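Local coordinates for magnetosome protein MamA (Magnetospirillum gryphiswaldense, PDB 3AS8) that probably acts as a tetratricopeptide-repeat scaffold on magnetosomes, recognising other copies of itself and so building a protein complex, at residues A[58-69]-A[78-89]; A[92-100]-A[112-123]. All coordinates share one frame; numbering follows the deposited sequence. Where two conformers were deposited one is given.

How the contacts relate
The two contacts come one after the other along the chain. Contact 1 pairs helix 58-71 with helix 76-88, and contact 2 pairs helix 92-105 with helix 110-122. The centres of the two contacts lie about 13 Å apart. No helix is shared, but helices 76-88 and 92-105 are consecutive and pack against each other, so the two pairs touch. Tyr86 lies against Leu94 and Leu98, Leu82 against Leu98, and Val87 against Ala95. Both pairs cross at almost the same angle, as expected for a tandem array of antiparallel helices. Together they form a continuous central part of the tetratricopeptide-repeat solenoid in this all-helical chain.

Contact 1: residues A[58-69]-A[78-89]; sequences VDRGTELLERSI and VATVLGLTYVQV
Leu82 is a knob in a hole made by Thr62, Leu65, Glu66 and Ile69, and it centres the apolar packing between segments 58-69 and 78-89. Its CG stands anti to the backbone N (chi1 -179°), which carries both methyls to the other helix. CD1 lies 3.9 Å from Leu65 CB, and CD2 is 4.0 Å from Ile69 CG2. Leu65 CD1 meets Val81 CG1, the side chains crossing at about a right angle. At one end, Ile69 CD1 reaches Val78 CB at 3.7 Å. Toward the other end, the methyls Thr62 CG2 and Thr85 CG2 meet at 3.5 Å, and Val58 CG1 closes on Val89 CG1.

One polar bond joins the helices. Tyr86 OH donates to Glu66 OE1 over 2.6 Å, reaching the anti side of the carboxylate. The oxygen sits at the ring edge, and the carboxylate and ring planes are 42° apart. The extended Glu66 chain makes this reach possible. With an alanine in place of Glu66, the Tyr86 hydroxyl would probably lose this acceptor and the ring would be held less firmly.

Segments 58-69 and 78-89 run roughly antiparallel, their axes at 139°, and form a helical pair of the tetratricopeptide-repeat fold. Helix 42-54 packs against Leu64 and Leu65 of the first, while helix 92-105 covers Leu82 and Tyr86 of the second.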
loop_
_atom_site.group_PDB
_atom_site.type_symbol
_atom_site.label_atom_id
_atom_site.label_comp_id
_atom_site.label_asym_id
_atom_site.label_seq_id
_atom_site.Cartn_x
_atom_site.Cartn_y
_atom_site.Cartn_z
ATOM N N VAL A 58 -3.057 -2.311 14.583
ATOM C CA VAL A 58 -2.329 -1.829 13.423
ATOM C C VAL A 58 -0.882 -1.526 13.856
ATOM O O VAL A 58 0.040 -1.875 13.121
ATOM C CB VAL A 58 -2.985 -0.630 12.734
ATOM C CG1 VAL A 58 -2.101 -0.141 11.528
ATOM C CG2 VAL A 58 -4.519 -1.000 12.340
ATOM N N ASP A 59 -0.684 -0.995 15.036
ATOM C CA ASP A 59 0.676 -0.704 15.538
ATOM C C ASP A 59 1.433 -2.038 15.720
ATOM O O ASP A 59 2.572 -2.234 15.258
ATOM C CB ASP A 59 0.579 0.061 16.850
ATOM C CG ASP A 59 1.903 0.122 17.634
ATOM O OD1 ASP A 59 1.859 0.084 18.902
ATOM O OD2 ASP A 59 2.975 0.185 17.001
ATOM N N ARG A 60 0.777 -2.977 16.354
ATOM C CA ARG A 60 1.385 -4.292 16.532
ATOM C C ARG A 60 1.746 -4.925 15.217
ATOM O O ARG A 60 2.818 -5.490 15.039
ATOM C CB ARG A 60 0.489 -5.222 17.357
ATOM C CG ARG A 60 1.267 -6.399 17.883
ATOM C CD ARG A 60 0.403 -7.278 18.742
ATOM N NE ARG A 60 1.153 -8.413 19.284
ATOM C CZ ARG A 60 0.670 -9.186 20.244
ATOM N NH1 ARG A 60 1.388 -10.203 20.709
ATOM N NH2 ARG A 60 -0.554 -8.963 20.718
ATOM N N GLY A 61 0.812 -4.905 14.286
ATOM C CA GLY A 61 1.060 -5.456 12.993
ATOM C C GLY A 61 2.190 -4.821 12.179
ATOM O O GLY A 61 2.977 -5.537 11.525
ATOM N N THR A 62 2.233 -3.487 12.171
ATOM C CA THR A 62 3.263 -2.770 11.477
ATOM C C THR A 62 4.612 -3.061 12.111
ATOM O O THR A 62 5.575 -3.155 11.389
ATOM C CB THR A 62 2.992 -1.245 11.399
ATOM O OG1 THR A 62 2.812 -0.763 12.727
ATOM C CG2 THR A 62 1.692 -1.031 10.579
ATOM N N GLU A 63 4.680 -3.192 13.437
ATOM C CA GLU A 63 5.958 -3.569 14.062
ATOM C C GLU A 63 6.471 -4.938 13.560
ATOM O O GLU A 63 7.688 -5.087 13.331
ATOM C CB GLU A 63 5.805 -3.512 15.612
ATOM C CG GLU A 63 6.785 -4.346 16.460
ATOM C CD GLU A 63 6.293 -5.806 16.680
ATOM O OE1 GLU A 63 5.054 -6.066 16.985
ATOM O OE2 GLU A 63 7.161 -6.683 16.479
ATOM N N LEU A 64 5.574 -5.945 13.375
ATOM C CA LEU A 64 6.010 -7.255 12.815
ATOM C C LEU A 64 6.490 -7.113 11.366
ATOM O O LEU A 64 7.430 -7.798 10.927
ATOM C CB LEU A 64 4.888 -8.331 12.850
ATOM C CG LEU A 64 4.831 -9.293 14.006
ATOM C CD1 LEU A 64 4.858 -8.476 15.282
ATOM C CD2 LEU A 64 3.581 -10.239 13.933
ATOM N N LEU A 65 5.883 -6.188 10.631
ATOM C CA LEU A 65 6.221 -6.004 9.241
ATOM C C LEU A 65 7.554 -5.299 9.180
ATOM O O LEU A 65 8.348 -5.613 8.336
ATOM C CB LEU A 65 5.132 -5.234 8.478
ATOM C CG LEU A 65 3.827 -6.000 8.204
ATOM C CD1 LEU A 65 2.741 -5.039 7.696
ATOM C CD2 LEU A 65 4.012 -7.226 7.227
ATOM N N GLU A 66 7.801 -4.390 10.112
ATOM C CA GLU A 66 9.084 -3.689 10.179
ATOM C C GLU A 66 10.243 -4.667 10.515
ATOM O O GLU A 66 11.319 -4.573 9.947
ATOM C CB GLU A 66 9.002 -2.584 11.259
ATOM C CG GLU A 66 8.138 -1.349 10.911
ATOM C CD GLU A 66 7.805 -0.352 12.092
ATOM O OE1 GLU A 66 7.185 0.746 11.809
ATOM O OE2 GLU A 66 8.100 -0.634 13.306
ATOM N N ARG A 67 10.017 -5.531 11.515
ATOM C CA ARG A 67 10.961 -6.587 11.856
ATOM C C ARG A 67 11.203 -7.493 10.574
ATOM O O ARG A 67 12.310 -7.911 10.284
ATOM C CB ARG A 67 10.419 -7.368 13.080
ATOM C CG ARG A 67 11.464 -7.909 14.000
ATOM C CD ARG A 67 10.886 -8.471 15.292
ATOM N NE ARG A 67 9.972 -7.511 15.894
ATOM C CZ ARG A 67 10.334 -6.590 16.784
ATOM N NH1 ARG A 67 11.606 -6.508 17.203
ATOM N NH2 ARG A 67 9.422 -5.745 17.243
ATOM N N SER A 68 10.159 -7.794 9.817
ATOM C CA SER A 68 10.267 -8.576 8.579
ATOM C C SER A 68 11.145 -7.910 7.520
ATOM O O SER A 68 12.096 -8.528 6.955
ATOM C CB SER A 68 8.878 -8.804 7.998
ATOM O OG SER A 68 8.059 -9.537 8.960
ATOM N N ILE A 69 10.829 -6.641 7.246
ATOM C CA ILE A 69 11.594 -5.900 6.228
ATOM C C ILE A 69 13.048 -5.722 6.722
ATOM O O ILE A 69 13.928 -5.654 5.909
ATOM C CB ILE A 69 10.915 -4.572 5.770
ATOM C CG1 ILE A 69 11.162 -4.303 4.247
ATOM C CG2 ILE A 69 11.406 -3.394 6.585
ATOM C CD1 ILE A 69 10.675 -5.433 3.228
ATOM N N VAL A 78 6.253 -7.918 1.518
ATOM C CA VAL A 78 6.357 -7.190 2.780
ATOM C C VAL A 78 6.383 -5.664 2.550
ATOM O O VAL A 78 5.697 -4.887 3.198
ATOM C CB VAL A 78 7.623 -7.522 3.569
ATOM C CG1 VAL A 78 7.610 -6.735 4.956
ATOM C CG2 VAL A 78 7.792 -9.045 3.836
ATOM N N ALA A 79 7.205 -5.252 1.614
ATOM C CA ALA A 79 7.349 -3.856 1.326
ATOM C C ALA A 79 6.029 -3.210 0.883
ATOM O O ALA A 79 5.735 -2.056 1.277
ATOM C CB ALA A 79 8.513 -3.677 0.245
ATOM N N THR A 80 5.235 -3.958 0.101
ATOM C CA THR A 80 3.933 -3.511 -0.417
ATOM C C THR A 80 2.958 -3.299 0.721
ATOM O O THR A 80 2.386 -2.180 0.886
ATOM C CB THR A 80 3.363 -4.490 -1.455
ATOM O OG1 THR A 80 4.331 -4.700 -2.470
ATOM C CG2 THR A 80 2.062 -3.964 -2.114
ATOM N N VAL A 81 2.801 -4.311 1.585
ATOM C CA VAL A 81 1.897 -4.200 2.748
ATOM C C VAL A 81 2.303 -3.048 3.636
ATOM O O VAL A 81 1.520 -2.175 4.014
ATOM C CB VAL A 81 1.965 -5.445 3.687
ATOM C CG1 VAL A 81 0.887 -5.281 4.803
ATOM C CG2 VAL A 81 1.785 -6.739 2.899
ATOM N N LEU A 82 3.575 -3.063 4.012
ATOM C CA LEU A 82 4.021 -2.110 4.968
ATOM C C LEU A 82 3.948 -0.686 4.389
ATOM O O LEU A 82 3.453 0.208 5.049
ATOM C CB LEU A 82 5.412 -2.402 5.430
ATOM C CG LEU A 82 6.083 -1.526 6.459
ATOM C CD1 LEU A 82 5.139 -1.395 7.729
ATOM C CD2 LEU A 82 7.582 -2.077 6.781
ATOM N N GLY A 83 4.407 -0.497 3.152
ATOM C CA GLY A 83 4.352 0.820 2.501
ATOM C C GLY A 83 2.931 1.297 2.395
ATOM O O GLY A 83 2.628 2.435 2.728
ATOM N N LEU A 84 2.026 0.454 1.921
ATOM C CA LEU A 84 0.622 0.861 1.882
ATOM C C LEU A 84 0.014 1.190 3.248
ATOM O O LEU A 84 -0.844 2.107 3.376
ATOM C CB LEU A 84 -0.257 -0.198 1.126
ATOM C CG LEU A 84 0.110 -0.297 -0.369
ATOM C CD1 LEU A 84 -0.633 -1.477 -1.075
ATOM C CD2 LEU A 84 -0.150 1.113 -1.052
ATOM N N THR A 85 0.403 0.398 4.250
ATOM C CA THR A 85 -0.109 0.602 5.587
ATOM C C THR A 85 0.377 1.941 6.137
ATOM O O THR A 85 -0.425 2.670 6.707
ATOM C CB THR A 85 0.181 -0.541 6.565
ATOM O OG1 THR A 85 -0.432 -1.737 6.071
ATOM C CG2 THR A 85 -0.475 -0.247 7.914
ATOM N N TYR A 86 1.641 2.271 5.935
ATOM C CA TYR A 86 2.143 3.588 6.329
ATOM C C TYR A 86 1.356 4.766 5.760
ATOM O O TYR A 86 1.008 5.756 6.497
ATOM C CB TYR A 86 3.597 3.690 5.995
ATOM C CG TYR A 86 4.554 2.934 6.900
ATOM C CD1 TYR A 86 4.363 2.826 8.296
ATOM C CD2 TYR A 86 5.762 2.519 6.393
ATOM C CE1 TYR A 86 5.365 2.192 9.118
ATOM C CE2 TYR A 86 6.730 1.925 7.168
ATOM C CZ TYR A 86 6.545 1.776 8.523
ATOM O OH TYR A 86 7.572 1.139 9.232
ATOM N N VAL A 87 1.005 4.696 4.461
ATOM C CA VAL A 87 0.225 5.786 3.880
ATOM C C VAL A 87 -1.101 5.857 4.650
ATOM O O VAL A 87 -1.613 6.965 4.971
ATOM C CB VAL A 87 -0.065 5.561 2.346
ATOM C CG1 VAL A 87 -1.001 6.682 1.864
ATOM C CG2 VAL A 87 1.254 5.402 1.574
ATOM N N GLN A 88 -1.707 4.697 4.917
ATOM C CA GLN A 88 -3.003 4.698 5.603
ATOM C C GLN A 88 -2.920 5.391 6.988
ATOM O O GLN A 88 -3.838 6.045 7.386
ATOM C CB GLN A 88 -3.561 3.284 5.784
ATOM C CG GLN A 88 -4.313 2.815 4.562
ATOM C CD GLN A 88 -4.588 1.369 4.585
ATOM O OE1 GLN A 88 -3.949 0.580 5.302
ATOM N NE2 GLN A 88 -5.557 0.990 3.789
ATOM N N VAL A 89 -1.816 5.248 7.688
ATOM C CA VAL A 89 -1.637 5.957 9.023
ATOM C C VAL A 89 -0.785 7.254 8.931
ATOM O O VAL A 89 -0.224 7.705 9.923
ATOM C CB VAL A 89 -1.032 4.988 10.069
ATOM C CG1 VAL A 89 -1.781 3.729 10.093
ATOM C CG2 VAL A 89 0.442 4.622 9.782
#

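Contact 2: residues A[92-100]-A[112-123]; sequences YDLAVPLLV and VRFRLGVALDNL. With SO4 (sulfate ion), chain C.
This antiparallel helix pair belongs to the tetratricopeptide-repeat fold, in which helical hairpins stack into a solenoid. Segments 92-100 and 112-123 run at 140° to each other, with axes 9.0 Å apart at closest. Tyr92 and Asn122 meet near one end. Asn122 CB sits over a face of the Tyr92 ring, 3.6 Å from its centroid, in a CH-pi contact. The Asn122 amide is stacked on the same ring, the planes only 2° apart. Asn122 ND2 also donates to Val118 O at 2.8 Å, from above the carbonyl plane, and this bond ties the amide back to its own helix.

Beyond the ring the packing is apolar. The CG2 methyl of Val96 touches Leu123 CD1 at 3.7 Å, Ala119 CB at 3.8 Å and Leu120 CD2. Further along, Leu99 sends CD1 against the backbone N of Leu116 at 3.6 Å, and its CD2 meets Val112 CG1. Val100 CG2 closes on both methyls of Leu116. Helix 126-139 touches Leu116 through Ser132.

Arg115 only brushes Leu99, and its bent chain leads away to a sulfate that was probably picked up from the crystallisation solution. Phe114 lies against one face of the guanidinium. Arg115 NH2 donates to sulfate O4 at 3.0 Å with an N-H...O angle of 168°.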
loop_
_atom_site.group_PDB
_atom_site.type_symbol
_atom_site.label_atom_id
_atom_site.label_comp_id
_atom_site.label_asym_id
_atom_site.label_seq_id
_atom_site.Cartn_x
_atom_site.Cartn_y
_atom_site.Cartn_z
ATOM N N TYR A 92 3.923 9.079 5.985
ATOM C CA TYR A 92 4.265 9.261 4.559
ATOM C C TYR A 92 5.733 9.145 4.293
ATOM O O TYR A 92 6.153 8.563 3.283
ATOM C CB TYR A 92 3.792 10.619 4.138
ATOM C CG TYR A 92 2.292 10.782 4.220
ATOM C CD1 TYR A 92 1.460 9.947 3.501
ATOM C CD2 TYR A 92 1.721 11.776 5.021
ATOM C CE1 TYR A 92 0.113 10.109 3.539
ATOM C CE2 TYR A 92 0.386 11.959 5.037
ATOM C CZ TYR A 92 -0.411 11.111 4.298
ATOM O OH TYR A 92 -1.747 11.268 4.323
ATOM N N ASP A 93 6.539 9.609 5.243
ATOM C CA ASP A 93 7.967 9.529 5.069
ATOM C C ASP A 93 8.544 8.124 5.092
ATOM O O ASP A 93 9.526 7.838 4.382
ATOM C CB ASP A 93 8.655 10.391 6.115
ATOM C CG ASP A 93 8.503 9.793 7.542
ATOM O OD1 ASP A 93 7.333 9.535 8.003
ATOM O OD2 ASP A 93 9.574 9.536 8.136
ATOM N N LEU A 94 7.987 7.237 5.928
ATOM C CA LEU A 94 8.436 5.840 5.909
ATOM C C LEU A 94 7.921 5.088 4.655
ATOM O O LEU A 94 8.512 4.084 4.207
ATOM C CB LEU A 94 7.960 5.125 7.199
ATOM C CG LEU A 94 8.520 5.743 8.486
ATOM C CD1 LEU A 94 8.135 4.889 9.716
ATOM C CD2 LEU A 94 10.071 5.916 8.348
ATOM N N ALA A 95 6.796 5.549 4.170
ATOM C CA ALA A 95 6.110 4.920 3.042
ATOM C C ALA A 95 6.929 5.093 1.765
ATOM O O ALA A 95 7.077 4.174 1.019
ATOM C CB ALA A 95 4.685 5.508 2.916
ATOM N N VAL A 96 7.590 6.254 1.583
ATOM C CA VAL A 96 8.166 6.591 0.290
ATOM C C VAL A 96 9.210 5.597 -0.225
ATOM O O VAL A 96 9.066 5.073 -1.344
ATOM C CB VAL A 96 8.665 8.095 0.306
ATOM C CG1 VAL A 96 9.698 8.319 -0.719
ATOM C CG2 VAL A 96 7.436 8.994 0.168
ATOM N N PRO A 97 10.266 5.319 0.582
ATOM C CA PRO A 97 11.274 4.373 0.097
ATOM C C PRO A 97 10.735 2.976 -0.232
ATOM O O PRO A 97 11.207 2.358 -1.184
ATOM C CB PRO A 97 12.311 4.285 1.248
ATOM C CG PRO A 97 11.955 5.371 2.210
ATOM C CD PRO A 97 10.589 5.897 1.901
ATOM N N LEU A 98 9.755 2.501 0.518
ATOM C CA LEU A 98 9.205 1.188 0.279
ATOM C C LEU A 98 8.420 1.182 -1.045
ATOM O O LEU A 98 8.580 0.287 -1.873
ATOM C CB LEU A 98 8.282 0.763 1.466
ATOM C CG LEU A 98 8.980 0.530 2.857
ATOM C CD1 LEU A 98 7.962 0.473 4.034
ATOM C CD2 LEU A 98 9.855 -0.691 2.857
ATOM N N LEU A 99 7.554 2.185 -1.214
ATOM C CA LEU A 99 6.774 2.289 -2.451
ATOM C C LEU A 99 7.639 2.564 -3.708
ATOM O O LEU A 99 7.291 2.067 -4.758
ATOM C CB LEU A 99 5.626 3.314 -2.323
ATOM C CG LEU A 99 4.630 3.051 -1.225
ATOM C CD1 LEU A 99 3.605 4.226 -1.109
ATOM C CD2 LEU A 99 3.895 1.700 -1.321
ATOM N N VAL A 100 8.715 3.365 -3.621
ATOM C CA VAL A 100 9.659 3.468 -4.716
ATOM C C VAL A 100 10.170 2.106 -5.114
ATOM O O VAL A 100 10.266 1.781 -6.292
ATOM C CB VAL A 100 10.810 4.468 -4.387
ATOM C CG1 VAL A 100 12.022 4.479 -5.465
ATOM C CG2 VAL A 100 10.212 5.881 -4.187
ATOM N N VAL A 112 0.031 1.146 -5.908
ATOM C CA VAL A 112 1.336 1.491 -5.328
ATOM C C VAL A 112 1.849 2.832 -5.863
ATOM O O VAL A 112 2.223 3.744 -5.095
ATOM C CB VAL A 112 2.377 0.359 -5.516
ATOM C CG1 VAL A 112 3.856 0.900 -5.295
ATOM C CG2 VAL A 112 2.146 -0.823 -4.548
ATOM N N ARG A 113 1.743 3.062 -7.173
ATOM C CA ARG A 113 2.279 4.291 -7.747
ATOM C C ARG A 113 1.402 5.462 -7.326
ATOM O O ARG A 113 1.901 6.531 -7.046
ATOM C CB ARG A 113 2.268 4.195 -9.299
ATOM C CG ARG A 113 2.726 5.420 -10.031
ATOM C CD ARG A 113 4.090 5.884 -9.648
ATOM N NE ARG A 113 5.146 5.042 -10.189
ATOM C CZ ARG A 113 6.451 5.295 -10.085
ATOM N NH1 ARG A 113 7.308 4.495 -10.668
ATOM N NH2 ARG A 113 6.919 6.367 -9.491
ATOM N N PHE A 114 0.081 5.265 -7.313
ATOM C CA PHE A 114 -0.870 6.286 -6.838
ATOM C C PHE A 114 -0.615 6.727 -5.395
ATOM O O PHE A 114 -0.432 7.888 -5.173
ATOM C CB PHE A 114 -2.271 5.846 -7.009
ATOM C CG PHE A 114 -3.269 6.880 -6.578
ATOM C CD1 PHE A 114 -3.458 8.055 -7.317
ATOM C CD2 PHE A 114 -3.948 6.746 -5.387
ATOM C CE1 PHE A 114 -4.313 8.992 -6.903
ATOM C CE2 PHE A 114 -4.822 7.640 -4.996
ATOM C CZ PHE A 114 -5.021 8.787 -5.707
ATOM N N ARG A 115 -0.455 5.766 -4.473
ATOM C CA ARG A 115 -0.204 6.070 -3.076
ATOM C C ARG A 115 1.155 6.690 -2.853
ATOM O O ARG A 115 1.311 7.533 -1.973
ATOM C CB ARG A 115 -0.427 4.807 -2.190
ATOM C CG ARG A 115 -1.852 4.182 -2.361
ATOM C CD ARG A 115 -2.920 5.062 -1.895
ATOM N NE ARG A 115 -4.190 4.480 -2.272
ATOM C CZ ARG A 115 -5.375 5.052 -2.140
ATOM N NH1 ARG A 115 -6.450 4.410 -2.591
ATOM N NH2 ARG A 115 -5.497 6.257 -1.563
ATOM N N LEU A 116 2.134 6.318 -3.667
ATOM C CA LEU A 116 3.409 6.970 -3.658
ATOM C C LEU A 116 3.271 8.462 -4.009
ATOM O O LEU A 116 3.832 9.348 -3.357
ATOM C CB LEU A 116 4.343 6.314 -4.648
ATOM C CG LEU A 116 5.708 7.012 -4.862
ATOM C CD1 LEU A 116 6.442 7.199 -3.542
ATOM C CD2 LEU A 116 6.585 6.232 -5.919
ATOM N N GLY A 117 2.531 8.765 -5.073
ATOM C CA GLY A 117 2.204 10.156 -5.300
ATOM C C GLY A 117 1.538 10.892 -4.143
ATOM O O GLY A 117 1.864 12.050 -3.861
ATOM N N VAL A 118 0.555 10.262 -3.504
ATOM C CA VAL A 118 -0.130 10.851 -2.393
ATOM C C VAL A 118 0.844 11.139 -1.287
ATOM O O VAL A 118 0.722 12.175 -0.648
ATOM C CB VAL A 118 -1.290 9.966 -1.815
ATOM C CG1 VAL A 118 -1.935 10.612 -0.593
ATOM C CG2 VAL A 118 -2.423 9.810 -2.882
ATOM N N ALA A 119 1.798 10.248 -1.066
ATOM C CA ALA A 119 2.740 10.420 0.036
ATOM C C ALA A 119 3.636 11.605 -0.212
ATOM O O ALA A 119 3.855 12.431 0.701
ATOM C CB ALA A 119 3.601 9.120 0.287
ATOM N N LEU A 120 4.174 11.663 -1.411
ATOM C CA LEU A 120 5.017 12.762 -1.899
ATOM C C LEU A 120 4.292 14.096 -1.803
ATOM O O LEU A 120 4.864 15.079 -1.266
ATOM C CB LEU A 120 5.494 12.471 -3.323
ATOM C CG LEU A 120 6.520 11.347 -3.471
ATOM C CD1 LEU A 120 6.606 10.881 -4.945
ATOM C CD2 LEU A 120 7.933 11.639 -2.933
ATOM N N ASP A 121 3.023 14.147 -2.241
ATOM C CA ASP A 121 2.238 15.364 -2.150
ATOM C C ASP A 121 2.093 15.817 -0.701
ATOM O O ASP A 121 2.222 17.029 -0.373
ATOM C CB ASP A 121 0.875 15.211 -2.803
ATOM C CG ASP A 121 0.014 16.464 -2.679
ATOM O OD1 ASP A 121 -0.431 16.757 -1.560
ATOM O OD2 ASP A 121 -0.237 17.158 -3.707
ATOM N N ASN A 122 1.846 14.854 0.187
ATOM C CA ASN A 122 1.719 15.187 1.617
ATOM C C ASN A 122 2.956 15.712 2.236
ATOM O O ASN A 122 2.856 16.558 3.150
ATOM C CB ASN A 122 1.143 14.038 2.449
ATOM C CG ASN A 122 -0.355 13.970 2.286
ATOM O OD1 ASN A 122 -1.031 14.801 2.844
ATOM N ND2 ASN A 122 -0.869 13.071 1.416
ATOM N N LEU A 123 4.092 15.283 1.721
ATOM C CA LEU A 123 5.373 15.715 2.158
ATOM C C LEU A 123 5.809 17.020 1.518
ATOM O O LEU A 123 6.958 17.433 1.744
ATOM C CB LEU A 123 6.421 14.641 1.877
ATOM C CG LEU A 123 6.293 13.325 2.678
ATOM C CD1 LEU A 123 7.134 12.122 2.133
ATOM C CD2 LEU A 123 6.684 13.657 4.137
HETATM S S SO4 C . -9.259 6.152 -0.961
HETATM O O1 SO4 C . -8.570 5.347 0.055
HETATM O O2 SO4 C . -9.752 5.290 -2.044
HETATM O O3 SO4 C . -10.396 6.836 -0.344
HETATM O O4 SO4 C . -8.377 7.194 -1.492
#